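Biogenic amine-binding protein (Rhodnius prolixus, PDB 4GE1) binds biogenic amines such as tryptamine inside a lipocalin barrel, and probably sequesters serotonin and norepinephrine from the host during blood feeding. Local coordinates at residues A[27-32]-A[133-138]; A[17-22]-A[46-51]. All coordinates share one frame; numbering follows the deposited sequence.

Interaction 1: A[27-32]-A[133-138]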
loop_
_atom_site.group_PDB
_atom_site.type_symbol
_atom_site.label_atom_id
_atom_site.label_comp_id
_atom_site.label_asym_id
_atom_site.label_seq_id
_atom_site.Cartn_x
_atom_site.Cartn_y
_atom_site.Cartn_z
ATOM N N THR A 27 -2.358 -3.293 -8.190
ATOM C CA THR A 27 -2.437 -3.799 -9.554
ATOM C C THR A 27 -1.163 -3.565 -10.370
ATOM O O THR A 27 -0.792 -4.392 -11.200
ATOM C CB THR A 27 -3.640 -3.188 -10.292
ATOM O OG1 THR A 27 -3.573 -1.757 -10.216
ATOM C CG2 THR A 27 -4.938 -3.666 -9.657
ATOM N N HIS A 28 -0.511 -2.433 -10.138
ATOM C CA HIS A 28 0.682 -2.047 -10.889
ATOM C C HIS A 28 1.632 -1.351 -9.937
ATOM O O HIS A 28 1.194 -0.680 -8.998
ATOM C CB HIS A 28 0.334 -1.051 -11.996
ATOM C CG HIS A 28 -0.674 -1.553 -12.983
ATOM N ND1 HIS A 28 -2.005 -1.710 -12.672
ATOM C CD2 HIS A 28 -0.544 -1.912 -14.281
ATOM C CE1 HIS A 28 -2.654 -2.153 -13.735
ATOM N NE2 HIS A 28 -1.790 -2.286 -14.724
ATOM N N TYR A 29 2.932 -1.478 -10.184
ATOM C CA TYR A 29 3.893 -0.802 -9.325
ATOM C C TYR A 29 5.337 -0.828 -9.800
ATOM O O TYR A 29 5.780 -1.767 -10.465
ATOM C CB TYR A 29 3.816 -1.357 -7.901
ATOM C CG TYR A 29 4.238 -2.799 -7.747
ATOM C CD1 TYR A 29 5.570 -3.142 -7.559
ATOM C CD2 TYR A 29 3.291 -3.820 -7.745
ATOM C CE1 TYR A 29 5.949 -4.470 -7.383
ATOM C CE2 TYR A 29 3.659 -5.143 -7.566
ATOM C CZ TYR A 29 4.983 -5.469 -7.387
ATOM O OH TYR A 29 5.329 -6.803 -7.221
ATOM N N LYS A 30 6.060 0.224 -9.442
ATOM C CA LYS A 30 7.498 0.274 -9.631
ATOM C C LYS A 30 8.159 0.273 -8.267
ATOM O O LYS A 30 7.897 1.143 -7.434
ATOM C CB LYS A 30 7.916 1.529 -10.388
ATOM C CG LYS A 30 9.437 1.725 -10.425
ATOM C CD LYS A 30 9.822 2.918 -11.274
ATOM C CE LYS A 30 11.335 3.093 -11.340
ATOM N NZ LYS A 30 11.683 4.458 -11.808
ATOM N N LEU A 31 8.998 -0.728 -8.042
ATOM C CA LEU A 31 9.778 -0.836 -6.826
ATOM C C LEU A 31 11.253 -0.536 -7.119
ATOM O O LEU A 31 11.917 -1.309 -7.803
ATOM C CB LEU A 31 9.654 -2.247 -6.280
ATOM C CG LEU A 31 10.572 -2.579 -5.115
ATOM C CD1 LEU A 31 10.225 -1.703 -3.925
ATOM C CD2 LEU A 31 10.441 -4.055 -4.767
ATOM N N GLY A 32 11.765 0.575 -6.601
ATOM C CA GLY A 32 13.172 0.932 -6.789
ATOM C C GLY A 32 13.613 1.305 -8.202
ATOM O O GLY A 32 12.790 1.463 -9.099
ATOM N N TYR A 133 14.796 1.680 -1.412
ATOM C CA TYR A 133 13.483 1.051 -1.452
ATOM C C TYR A 133 12.416 2.131 -1.520
ATOM O O TYR A 133 12.016 2.695 -0.494
ATOM C CB TYR A 133 13.234 0.179 -0.216
ATOM C CG TYR A 133 11.754 -0.055 0.081
ATOM C CD1 TYR A 133 11.041 -1.049 -0.579
ATOM C CD2 TYR A 133 11.076 0.716 1.023
ATOM C CE1 TYR A 133 9.698 -1.266 -0.314
ATOM C CE2 TYR A 133 9.735 0.509 1.287
ATOM C CZ TYR A 133 9.051 -0.486 0.616
ATOM O OH TYR A 133 7.716 -0.713 0.876
ATOM N N TYR A 134 11.974 2.444 -2.728
ATOM C CA TYR A 134 10.811 3.296 -2.868
ATOM C C TYR A 134 9.794 2.589 -3.732
ATOM O O TYR A 134 10.143 1.778 -4.599
ATOM C CB TYR A 134 11.164 4.670 -3.446
ATOM C CG TYR A 134 11.610 4.653 -4.892
ATOM C CD1 TYR A 134 12.960 4.694 -5.219
ATOM C CD2 TYR A 134 10.685 4.612 -5.931
ATOM C CE1 TYR A 134 13.380 4.683 -6.539
ATOM C CE2 TYR A 134 11.103 4.604 -7.265
ATOM C CZ TYR A 134 12.448 4.641 -7.556
ATOM O OH TYR A 134 12.876 4.645 -8.871
ATOM N N LEU A 135 8.531 2.903 -3.491
ATOM C CA LEU A 135 7.460 2.256 -4.211
ATOM C C LEU A 135 6.493 3.276 -4.780
ATOM O O LEU A 135 6.019 4.172 -4.070
ATOM C CB LEU A 135 6.716 1.302 -3.275
ATOM C CG LEU A 135 5.532 0.539 -3.861
ATOM C CD1 LEU A 135 6.037 -0.586 -4.732
ATOM C CD2 LEU A 135 4.655 -0.008 -2.738
ATOM N N TYR A 136 6.221 3.146 -6.073
ATOM C CA TYR A 136 5.085 3.815 -6.692
ATOM C C TYR A 136 4.046 2.752 -7.036
ATOM O O TYR A 136 4.344 1.796 -7.758
ATOM C CB TYR A 136 5.511 4.546 -7.965
ATOM C CG TYR A 136 6.276 5.825 -7.731
ATOM C CD1 TYR A 136 5.610 7.014 -7.460
ATOM C CD2 TYR A 136 7.663 5.850 -7.800
ATOM C CE1 TYR A 136 6.303 8.189 -7.258
ATOM C CE2 TYR A 136 8.368 7.021 -7.603
ATOM C CZ TYR A 136 7.682 8.187 -7.334
ATOM O OH TYR A 136 8.381 9.349 -7.132
ATOM N N ALA A 137 2.831 2.905 -6.524
ATOM C CA ALA A 137 1.825 1.856 -6.687
ATOM C C ALA A 137 0.468 2.359 -7.170
ATOM O O ALA A 137 -0.047 3.365 -6.679
ATOM C CB ALA A 137 1.656 1.065 -5.377
ATOM N N VAL A 138 -0.099 1.638 -8.134
ATOM C CA VAL A 138 -1.502 1.795 -8.495
ATOM C C VAL A 138 -2.347 0.766 -7.736
ATOM O O VAL A 138 -2.010 -0.425 -7.677
ATOM C CB VAL A 138 -1.720 1.674 -10.010
ATOM C CG1 VAL A 138 -3.205 1.644 -10.333
ATOM C CG2 VAL A 138 -1.036 2.837 -10.728
#
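Leu135 CD1 packs on strand 27-31, 3.8 Å from Tyr29 CD1 and 4.3 Å from Leu31 CB, and the same Leu135 side chain touches the bound tryptamine. Tyr29 CB also packs on the methyl of Ala137, while its ring leads away, its hydroxyl bonded to Asp40 and Asn42. Further along, Leu31 CD1 meets Tyr133 CD1 obliquely, 3.5 Å away; Tyr133 is poorly ordered but also belongs to the tryptamine pocket.

These strands run antiparallel and join the first strand of the lipocalin barrel to the last, closing the cylinder. Lys30 and Tyr136 form a hydrogen-bonded pair, each N-H bonding the other's carbonyl, and Gly32 N adds a bond of 2.8 Å to Tyr134 O. At the far end Thr27 and His28 together face Val138 in a classic beta bulge: Thr27 N binds Val138 O, and Val138 N binds His28 O. Thr27 OG1 shares a 2.9 Å hydrogen bond with His28 ND1, meeting the imidazole at its edge, in plane.

On the opposite face of the sheet from Leu135, the Tyr134 ring lies over the glycine, with Gly32 CA 3.9 Å from its centroid in a CH-pi contact. Extended Lys30 brings NZ to Tyr134 OH at 3.2 Å, a weak bond; the stronger partner of that hydroxyl is Asp33. Asp33, helped weakly by Lys30, probably steadies the Tyr134 ring over Gly32, while Leu135 and Tyr133 contribute apolar surface to the amine pocket.

Interaction 2: A[17-22]-A[46-51]; sequences DNFFTG and FLHQKT
Phe20 turns the edge of its ring toward the face of His48, the planes at 69° and CD2 3.6 Å from His48 ND1. Phe20 CA lies over the imidazole too, 3.9 Å from its centroid in a CH-pi contact. Phe19 completes the aromatic cluster, its CE1 3.9 Å from His48 CE1 with the two rings oblique to each other. Within the helix-end segment, Phe19 CD1 stands over the centre of the Phe20 ring. His48 CG lies between its backbone N and carbonyl carbon (chi1 59°), which starts the imidazole off toward segment 19-22.

Here the short helix 16-19 leads through an inverse gamma turn centred on Phe20 into strand 23-31, and the turn packs against strand 43-50. Gly22 and Trp24 form the Gly-X-Trp signature at the start of the first barrel strand, as in other lipocalins; Arg141, just after the last strand, bonds Phe19 O and, weakly, Thr21 O. Trp24 and Tyr112 also meet rings of this cluster.

Among the hydrogen bonds, His48 N points nearly straight at Gly22 O, 3.2 Å away with 174° at the hydrogen. His48 NE2 gives only a weak, bent bond to Phe19 O; ND1 is taken up by Glu58, and that bond, with the weak one, probably limits rotation of the ring.

Two waters also bridge the backbones. One donates to Phe20 O and accepts from Lys50 N; the second donates to His48 O at 2.8 Å and accepts from Gly22 N.

At the outer end Lys50 NZ approaches Asp17 OD1 in a long, doubtful salt bridge.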
loop_
_atom_site.group_PDB
_atom_site.type_symbol
_atom_site.label_atom_id
_atom_site.label_comp_id
_atom_site.label_asym_id
_atom_site.label_seq_id
_atom_site.Cartn_x
_atom_site.Cartn_y
_atom_site.Cartn_z
ATOM N N ASP A 17 -12.216 8.866 6.535
ATOM C CA ASP A 17 -13.344 7.972 6.759
ATOM C C ASP A 17 -13.679 7.157 5.514
ATOM O O ASP A 17 -13.937 5.960 5.607
ATOM C CB ASP A 17 -14.574 8.766 7.213
ATOM C CG ASP A 17 -14.387 9.407 8.574
ATOM O OD1 ASP A 17 -13.768 8.772 9.452
ATOM O OD2 ASP A 17 -14.861 10.547 8.768
ATOM N N ASN A 18 -13.673 7.812 4.355
ATOM C CA ASN A 18 -14.022 7.162 3.092
ATOM C C ASN A 18 -12.873 6.367 2.485
ATOM O O ASN A 18 -13.074 5.580 1.560
ATOM C CB ASN A 18 -14.493 8.193 2.063
ATOM C CG ASN A 18 -15.837 8.804 2.412
ATOM O OD1 ASN A 18 -16.634 8.217 3.143
ATOM N ND2 ASN A 18 -16.099 9.991 1.876
ATOM N N PHE A 19 -11.661 6.588 2.976
ATOM C CA PHE A 19 -10.514 5.909 2.393
ATOM C C PHE A 19 -10.130 4.662 3.182
ATOM O O PHE A 19 -9.985 3.577 2.614
ATOM C CB PHE A 19 -9.315 6.851 2.257
ATOM C CG PHE A 19 -8.175 6.265 1.458
ATOM C CD1 PHE A 19 -7.146 5.586 2.087
ATOM C CD2 PHE A 19 -8.140 6.391 0.074
ATOM C CE1 PHE A 19 -6.093 5.044 1.350
ATOM C CE2 PHE A 19 -7.099 5.856 -0.663
ATOM C CZ PHE A 19 -6.076 5.179 -0.024
ATOM N N PHE A 20 -9.961 4.823 4.489
ATOM C CA PHE A 20 -9.525 3.717 5.333
ATOM C C PHE A 20 -10.684 2.803 5.748
ATOM O O PHE A 20 -11.009 2.668 6.931
ATOM C CB PHE A 20 -8.781 4.245 6.554
ATOM C CG PHE A 20 -7.511 4.969 6.220
ATOM C CD1 PHE A 20 -7.429 6.348 6.352
ATOM C CD2 PHE A 20 -6.405 4.271 5.753
ATOM C CE1 PHE A 20 -6.258 7.019 6.047
ATOM C CE2 PHE A 20 -5.229 4.932 5.443
ATOM C CZ PHE A 20 -5.153 6.312 5.592
ATOM N N THR A 21 -11.305 2.180 4.753
ATOM C CA THR A 21 -12.319 1.169 4.999
ATOM C C THR A 21 -12.296 0.174 3.850
ATOM O O THR A 21 -11.951 0.529 2.726
ATOM C CB THR A 21 -13.722 1.778 5.128
ATOM O OG1 THR A 21 -14.673 0.730 5.338
ATOM C CG2 THR A 21 -14.094 2.532 3.867
ATOM N N GLY A 22 -12.657 -1.072 4.135
ATOM C CA GLY A 22 -12.618 -2.108 3.123
ATOM C C GLY A 22 -11.183 -2.452 2.762
ATOM O O GLY A 22 -10.294 -2.402 3.614
ATOM N N PHE A 46 -4.637 -5.581 0.600
ATOM C CA PHE A 46 -4.604 -5.142 1.986
ATOM C C PHE A 46 -5.950 -4.704 2.534
ATOM O O PHE A 46 -6.853 -4.307 1.792
ATOM C CB PHE A 46 -3.457 -4.153 2.294
ATOM C CG PHE A 46 -3.506 -2.843 1.539
ATOM C CD1 PHE A 46 -3.898 -1.674 2.181
ATOM C CD2 PHE A 46 -3.079 -2.762 0.220
ATOM C CE1 PHE A 46 -3.901 -0.444 1.509
ATOM C CE2 PHE A 46 -3.070 -1.534 -0.459
ATOM C CZ PHE A 46 -3.495 -0.378 0.187
ATOM N N LEU A 47 -6.079 -4.837 3.847
ATOM C CA LEU A 47 -7.320 -4.547 4.544
ATOM C C LEU A 47 -7.040 -3.471 5.576
ATOM O O LEU A 47 -6.078 -3.567 6.333
ATOM C CB LEU A 47 -7.812 -5.822 5.243
ATOM C CG LEU A 47 -9.266 -5.914 5.690
ATOM C CD1 LEU A 47 -10.167 -5.936 4.472
ATOM C CD2 LEU A 47 -9.479 -7.163 6.538
ATOM N N HIS A 48 -7.872 -2.443 5.639
ATOM C CA HIS A 48 -7.588 -1.421 6.637
ATOM C C HIS A 48 -8.795 -0.760 7.297
ATOM O O HIS A 48 -9.922 -0.844 6.813
ATOM C CB HIS A 48 -6.558 -0.390 6.122
ATOM C CG HIS A 48 -6.975 0.340 4.884
ATOM N ND1 HIS A 48 -6.101 1.110 4.145
ATOM C CD2 HIS A 48 -8.176 0.427 4.263
ATOM C CE1 HIS A 48 -6.744 1.638 3.118
ATOM N NE2 HIS A 48 -8.002 1.239 3.167
ATOM N N GLN A 49 -8.541 -0.123 8.433
ATOM C CA GLN A 49 -9.609 0.499 9.201
ATOM C C GLN A 49 -9.100 1.709 9.965
ATOM O O GLN A 49 -7.913 1.814 10.275
ATOM C CB GLN A 49 -10.193 -0.501 10.197
ATOM C CG GLN A 49 -9.112 -1.219 10.993
ATOM C CD GLN A 49 -9.605 -1.849 12.285
ATOM O OE1 GLN A 49 -10.674 -2.474 12.336
ATOM N NE2 GLN A 49 -8.812 -1.698 13.342
ATOM N N LYS A 50 -10.025 2.615 10.255
ATOM C CA LYS A 50 -9.801 3.714 11.168
ATOM C C LYS A 50 -10.846 3.582 12.280
ATOM O O LYS A 50 -12.049 3.613 12.012
ATOM C CB LYS A 50 -9.982 5.051 10.438
ATOM C CG LYS A 50 -9.825 6.276 11.344
ATOM C CD LYS A 50 -10.158 7.578 10.612
ATOM C CE LYS A 50 -11.523 8.140 11.036
ATOM N NZ LYS A 50 -11.576 8.570 12.465
ATOM N N THR A 51 -10.399 3.421 13.522
ATOM C CA THR A 51 -11.338 3.325 14.637
ATOM C C THR A 51 -11.517 4.661 15.359
ATOM O O THR A 51 -10.775 5.619 15.118
ATOM C CB THR A 51 -10.952 2.214 15.639
ATOM O OG1 THR A 51 -9.581 2.357 16.020
ATOM C CG2 THR A 51 -11.171 0.825 15.019
HETATM O O HOH W 1 -12.873 1.726 9.187
HETATM O O HOH W 2 -12.456 -2.067 7.200
#

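In the fold
Interactions 1 and 2 meet the same curled sheet on opposite sides of the chain's centre, their own centres about 21 Å apart. Strand 23-31 relates them: it supplies 27-32 directly, and its predecessor in the chain, 17-22, packs on its sheet neighbour 43-50. Interaction 1 is strand against strand, with direct backbone bonds and Leu135 facing the ligand. Interaction 2 sets a turn against a strand and relies on an aromatic cluster, one straight backbone bond and two bridging waters, with a doubtful long salt bridge at its edge. Both are partly buried, but exposed residues occur only in interaction 2. Only interaction 1 holds tryptamine-pocket residues, though the side chain of Phe46, marginal to interaction 2, lies about 4 Å from the ligand.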